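Local coordinates for protein carbonic anhydrase (Porphyridium purpureum, PDB 1DDZ) that probably catalyses the reversible hydration of carbon dioxide to hydrogencarbonate, as a zinc-dependent beta-class carbonic anhydrase carrying two zinc sites in each chain, at residues V92-R96 with V112-A116; G389-A393 with L406-R410. One frame throughout, in Å; residues are numbered along the deposited sequence.

Contact 1 of 2, residues V92-R96 with V112-A116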
loop_
_atom_site.group_PDB
_atom_site.type_symbol
_atom_site.label_atom_id
_atom_site.label_comp_id
_atom_site.label_asym_id
_atom_site.label_seq_id
_atom_site.Cartn_x
_atom_site.Cartn_y
_atom_site.Cartn_z
ATOM N N VAL A 92 17.943 16.737 8.490
ATOM C CA VAL A 92 17.618 15.330 8.343
ATOM C C VAL A 92 16.199 15.209 7.799
ATOM O O VAL A 92 15.282 15.755 8.373
ATOM C CB VAL A 92 17.679 14.595 9.682
ATOM C CG1 VAL A 92 17.443 13.093 9.463
ATOM C CG2 VAL A 92 19.035 14.819 10.334
ATOM N N PHE A 93 16.045 14.510 6.675
ATOM C CA PHE A 93 14.742 14.269 6.041
ATOM C C PHE A 93 14.150 13.057 6.783
ATOM O O PHE A 93 14.708 11.965 6.726
ATOM C CB PHE A 93 14.970 13.932 4.579
ATOM C CG PHE A 93 13.767 14.102 3.721
ATOM C CD1 PHE A 93 13.187 15.353 3.557
ATOM C CD2 PHE A 93 13.227 13.012 3.037
ATOM C CE1 PHE A 93 12.094 15.507 2.728
ATOM C CE2 PHE A 93 12.131 13.169 2.206
ATOM C CZ PHE A 93 11.568 14.412 2.052
ATOM N N VAL A 94 13.009 13.237 7.436
ATOM C CA VAL A 94 12.423 12.188 8.266
ATOM C C VAL A 94 11.134 11.521 7.816
ATOM O O VAL A 94 10.196 12.179 7.369
ATOM C CB VAL A 94 12.169 12.723 9.703
ATOM C CG1 VAL A 94 11.648 11.636 10.590
ATOM C CG2 VAL A 94 13.434 13.317 10.302
ATOM N N HIS A 95 11.104 10.197 7.948
ATOM C CA HIS A 95 9.914 9.408 7.646
ATOM C C HIS A 95 9.684 8.634 8.944
ATOM O O HIS A 95 10.641 8.154 9.562
ATOM C CB HIS A 95 10.161 8.437 6.489
ATOM C CG HIS A 95 8.986 7.565 6.155
ATOM N ND1 HIS A 95 7.694 8.044 6.076
ATOM C CD2 HIS A 95 8.914 6.250 5.825
ATOM C CE1 HIS A 95 6.883 7.069 5.704
ATOM N NE2 HIS A 95 7.599 5.970 5.544
ATOM N N ARG A 96 8.445 8.618 9.421
ATOM C CA ARG A 96 8.115 7.887 10.639
ATOM C C ARG A 96 6.841 7.109 10.461
ATOM O O ARG A 96 5.856 7.620 9.913
ATOM C CB ARG A 96 7.959 8.811 11.837
ATOM C CG ARG A 96 9.227 9.459 12.233
ATOM C CD ARG A 96 9.088 10.110 13.555
ATOM N NE ARG A 96 10.328 10.785 13.911
ATOM C CZ ARG A 96 11.434 10.184 14.342
ATOM N NH1 ARG A 96 11.470 8.869 14.495
ATOM N NH2 ARG A 96 12.527 10.902 14.561
ATOM N N VAL A 112 8.895 8.605 -0.121
ATOM C CA VAL A 112 9.827 9.396 0.687
ATOM C C VAL A 112 11.279 9.051 0.272
ATOM O O VAL A 112 12.143 9.930 0.119
ATOM C CB VAL A 112 9.645 9.151 2.197
ATOM C CG1 VAL A 112 10.848 9.695 2.970
ATOM C CG2 VAL A 112 8.425 9.867 2.690
ATOM N N LEU A 113 11.540 7.761 0.075
ATOM C CA LEU A 113 12.850 7.265 -0.373
ATOM C C LEU A 113 13.255 7.884 -1.736
ATOM O O LEU A 113 14.350 8.410 -1.881
ATOM C CB LEU A 113 12.795 5.737 -0.552
ATOM C CG LEU A 113 13.974 4.824 -0.177
ATOM C CD1 LEU A 113 13.952 3.552 -1.070
ATOM C CD2 LEU A 113 15.296 5.527 -0.251
ATOM N N GLN A 114 12.378 7.761 -2.732
ATOM C CA GLN A 114 12.652 8.282 -4.043
ATOM C C GLN A 114 12.842 9.799 -4.023
ATOM O O GLN A 114 13.730 10.319 -4.693
ATOM C CB GLN A 114 11.574 7.874 -5.033
ATOM C CG GLN A 114 11.990 8.216 -6.467
ATOM C CD GLN A 114 11.118 7.570 -7.507
ATOM O OE1 GLN A 114 9.902 7.707 -7.484
ATOM N NE2 GLN A 114 11.737 6.864 -8.440
ATOM N N TYR A 115 12.038 10.502 -3.235
ATOM C CA TYR A 115 12.170 11.952 -3.134
ATOM C C TYR A 115 13.556 12.260 -2.550
ATOM O O TYR A 115 14.317 13.036 -3.127
ATOM C CB TYR A 115 11.069 12.536 -2.237
ATOM C CG TYR A 115 11.037 14.042 -2.215
ATOM C CD1 TYR A 115 10.389 14.758 -3.226
ATOM C CD2 TYR A 115 11.637 14.756 -1.181
ATOM C CE1 TYR A 115 10.334 16.156 -3.208
ATOM C CE2 TYR A 115 11.594 16.154 -1.145
ATOM C CZ TYR A 115 10.939 16.853 -2.165
ATOM O OH TYR A 115 10.884 18.235 -2.147
ATOM N N ALA A 116 13.898 11.614 -1.438
ATOM C CA ALA A 116 15.193 11.808 -0.787
ATOM C C ALA A 116 16.364 11.500 -1.726
ATOM O O ALA A 116 17.328 12.267 -1.806
ATOM C CB ALA A 116 15.294 10.926 0.476
#
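H95 ND1 makes the polar bond that anchors its ring beside V112: the nitrogen hydrogen-bonds R350 O, in the other half of the same chain, which limits how far the imidazole can turn. V112 packs against H95 with both its branches. V112 CG2 comes to 3.9 Å from H95 ND1, and CB lies over one face of the ring near the rim. V112 CG1 instead touches the stem of the ring, H95 CB, at 3.8 Å. A chi1 of 165° sets CG1 anti to the backbone N, where this one methyl fits between H95 and F93; V112 CG1 is also 3.8 Å from F93 CE2. A beta-branched residue suits this double duty.

F93 sends its ring from the strand toward the helix, where it meets three residues obliquely. The closest approach is F93 CZ to Y115 CD2, 3.3 Å. The two rings are nearly parallel, with planes at 22°, but slid so far apart (centroids 5.5 Å) that they scarcely overlap. A116 is small enough to let the helix backbone come near, and A116 CB reaches F93 CD2 at 3.9 Å. F93 also packs on D330, a ligand of the second zinc ion, and probably helps shape the apolar wall near that site.

The strand and helix segments run almost antiparallel, their axes 9.8 Å apart, as expected for the first leg of a beta-alpha-beta crossover leading to strand 124-130. Strand 92-97 borders strand 69-74, to which F93 and H95 are hydrogen-bonded, while V92 and V94 face helix 81-84.

Contact 2 of 2, residues G389-A393 with L406-R410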
loop_
_atom_site.group_PDB
_atom_site.type_symbol
_atom_site.label_atom_id
_atom_site.label_comp_id
_atom_site.label_asym_id
_atom_site.label_seq_id
_atom_site.Cartn_x
_atom_site.Cartn_y
_atom_site.Cartn_z
ATOM N N GLY A 389 7.570 19.093 -1.255
ATOM C CA GLY A 389 6.751 18.012 -1.791
ATOM C C GLY A 389 5.584 18.568 -2.600
ATOM O O GLY A 389 5.246 18.071 -3.679
ATOM N N CYS A 390 4.960 19.612 -2.062
ATOM C CA CYS A 390 3.840 20.272 -2.733
ATOM C C CYS A 390 4.315 20.996 -3.973
ATOM O O CYS A 390 3.639 20.969 -4.984
ATOM C CB CYS A 390 3.130 21.242 -1.800
ATOM S SG CYS A 390 2.199 20.384 -0.517
ATOM N N ALA A 391 5.489 21.618 -3.898
ATOM C CA ALA A 391 6.065 22.306 -5.054
ATOM C C ALA A 391 6.356 21.267 -6.111
ATOM O O ALA A 391 6.082 21.473 -7.290
ATOM C CB ALA A 391 7.347 22.992 -4.667
ATOM N N ALA A 392 6.878 20.121 -5.678
ATOM C CA ALA A 392 7.203 19.045 -6.599
ATOM C C ALA A 392 5.958 18.532 -7.314
ATOM O O ALA A 392 6.016 18.185 -8.484
ATOM C CB ALA A 392 7.917 17.900 -5.845
ATOM N N ALA A 393 4.823 18.532 -6.616
ATOM C CA ALA A 393 3.564 18.044 -7.175
ATOM C C ALA A 393 3.102 18.812 -8.407
ATOM O O ALA A 393 2.271 18.330 -9.171
ATOM C CB ALA A 393 2.488 18.077 -6.119
ATOM N N LEU A 406 2.345 11.995 -5.375
ATOM C CA LEU A 406 2.032 13.426 -5.451
ATOM C C LEU A 406 0.787 13.803 -6.251
ATOM O O LEU A 406 0.246 14.908 -6.078
ATOM C CB LEU A 406 3.251 14.226 -5.953
ATOM C CG LEU A 406 4.474 14.226 -5.022
ATOM C CD1 LEU A 406 5.684 14.875 -5.669
ATOM C CD2 LEU A 406 4.140 14.927 -3.754
ATOM N N ARG A 407 0.285 12.876 -7.067
ATOM C CA ARG A 407 -0.921 13.129 -7.858
ATOM C C ARG A 407 -2.103 13.516 -6.973
ATOM O O ARG A 407 -3.048 14.162 -7.421
ATOM C CB ARG A 407 -1.271 11.939 -8.740
ATOM C CG ARG A 407 -0.498 11.893 -10.029
ATOM C CD ARG A 407 -0.687 13.198 -10.730
ATOM N NE ARG A 407 -0.250 13.187 -12.111
ATOM C CZ ARG A 407 0.664 14.013 -12.621
ATOM N NH1 ARG A 407 1.264 14.920 -11.852
ATOM N NH2 ARG A 407 0.929 13.966 -13.929
ATOM N N HIS A 408 -2.027 13.154 -5.700
ATOM C CA HIS A 408 -3.068 13.495 -4.762
ATOM C C HIS A 408 -3.120 15.011 -4.514
ATOM O O HIS A 408 -4.206 15.578 -4.295
ATOM C CB HIS A 408 -2.860 12.738 -3.456
ATOM C CG HIS A 408 -3.340 11.322 -3.510
ATOM N ND1 HIS A 408 -2.481 10.247 -3.594
ATOM C CD2 HIS A 408 -4.590 10.809 -3.562
ATOM C CE1 HIS A 408 -3.187 9.134 -3.708
ATOM N NE2 HIS A 408 -4.470 9.451 -3.693
ATOM N N ILE A 409 -1.954 15.659 -4.564
ATOM C CA ILE A 409 -1.885 17.109 -4.375
ATOM C C ILE A 409 -2.439 17.779 -5.627
ATOM O O ILE A 409 -3.037 18.842 -5.552
ATOM C CB ILE A 409 -0.465 17.592 -4.081
ATOM C CG1 ILE A 409 -0.129 17.329 -2.622
ATOM C CG2 ILE A 409 -0.342 19.079 -4.339
ATOM C CD1 ILE A 409 0.994 16.387 -2.458
ATOM N N ARG A 410 -2.305 17.109 -6.763
ATOM C CA ARG A 410 -2.841 17.622 -8.010
ATOM C C ARG A 410 -4.367 17.645 -7.958
ATOM O O ARG A 410 -4.994 18.569 -8.463
ATOM C CB ARG A 410 -2.354 16.791 -9.188
ATOM C CG ARG A 410 -1.036 17.272 -9.755
ATOM C CD ARG A 410 -1.192 18.637 -10.406
ATOM N NE ARG A 410 -0.485 18.638 -11.672
ATOM C CZ ARG A 410 -1.053 18.628 -12.871
ATOM N NH1 ARG A 410 -2.368 18.660 -13.021
ATOM N NH2 ARG A 410 -0.290 18.447 -13.926
HETATM O O HOH W 1 2.086 17.935 -11.728
#
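L406 spreads its two methyls over helix 388-392. L406 CD2 sits 3.3 Å from G389 O, and L406 CD1 lies 3.8 Å from A392 CB. With CG beside its own backbone N (chi1 -65°), the leucine reaches across to a carbonyl that is already accepting the helical bond from A393 N. G389, having no side chain, presents bare backbone here, and D330 and the second zinc ion lie nearby.

A393 enters between L406 and I409. A393 CB is 3.9 Å from L406 CB and only 3.5 Å from I409 CG2, tighter than an ordinary carbon contact, so a single methyl fits this narrow place. I409 CG2, set anti to the backbone N, is the branch that meets A393, while CG1 turns to C390 SG in a looser contact.

A393 O is served by water. Water 1 donates to A393 O (2.6 Å) and accepts from R410 NE (2.7 Å), with a weak bond from R407 NH1. The water lies in the plane of the R410 guanidinium, at its edge. A chi1 of -88° brings R410 CG against A393 O, and the bends at chi2 and chi3 turn the guanidinium so that its edge meets the same water. The two arginines continue outward to the second subunit: R407 NE hydrogen-bonds A447 O of that subunit and R407 NH2 forms a salt bridge with its D486, while R410 NH1 forms one with E14 of the same subunit.

The contact thus joins the helix just after the zinc ligand C387 to helix 407-414. Helix 426-447 backs both, through L430 and I434 against C390 and L433 and N437 against I409, while A392 leans on helix 107-119.

From the N terminus, contact 1 comes first, closing the 15-residue connection between strand 92-97 and the middle of helix 107-119 in the first carbonic anhydrase half. Contact 2 follows far later, in the second half, and closes the 12-residue segment joining helix 388-392 to helix 407-414. They are in series, neither nested nor crossed, with centres 15 Å apart. Even so, they meet directly: Y115 CE1 packs on A392 CB at 4.0 Å. I352 bridges them as well, touching F93 in one and L406 in the other. Together they tie the first half's sheet and helix to the helices around the second zinc site, and onward to the second subunit.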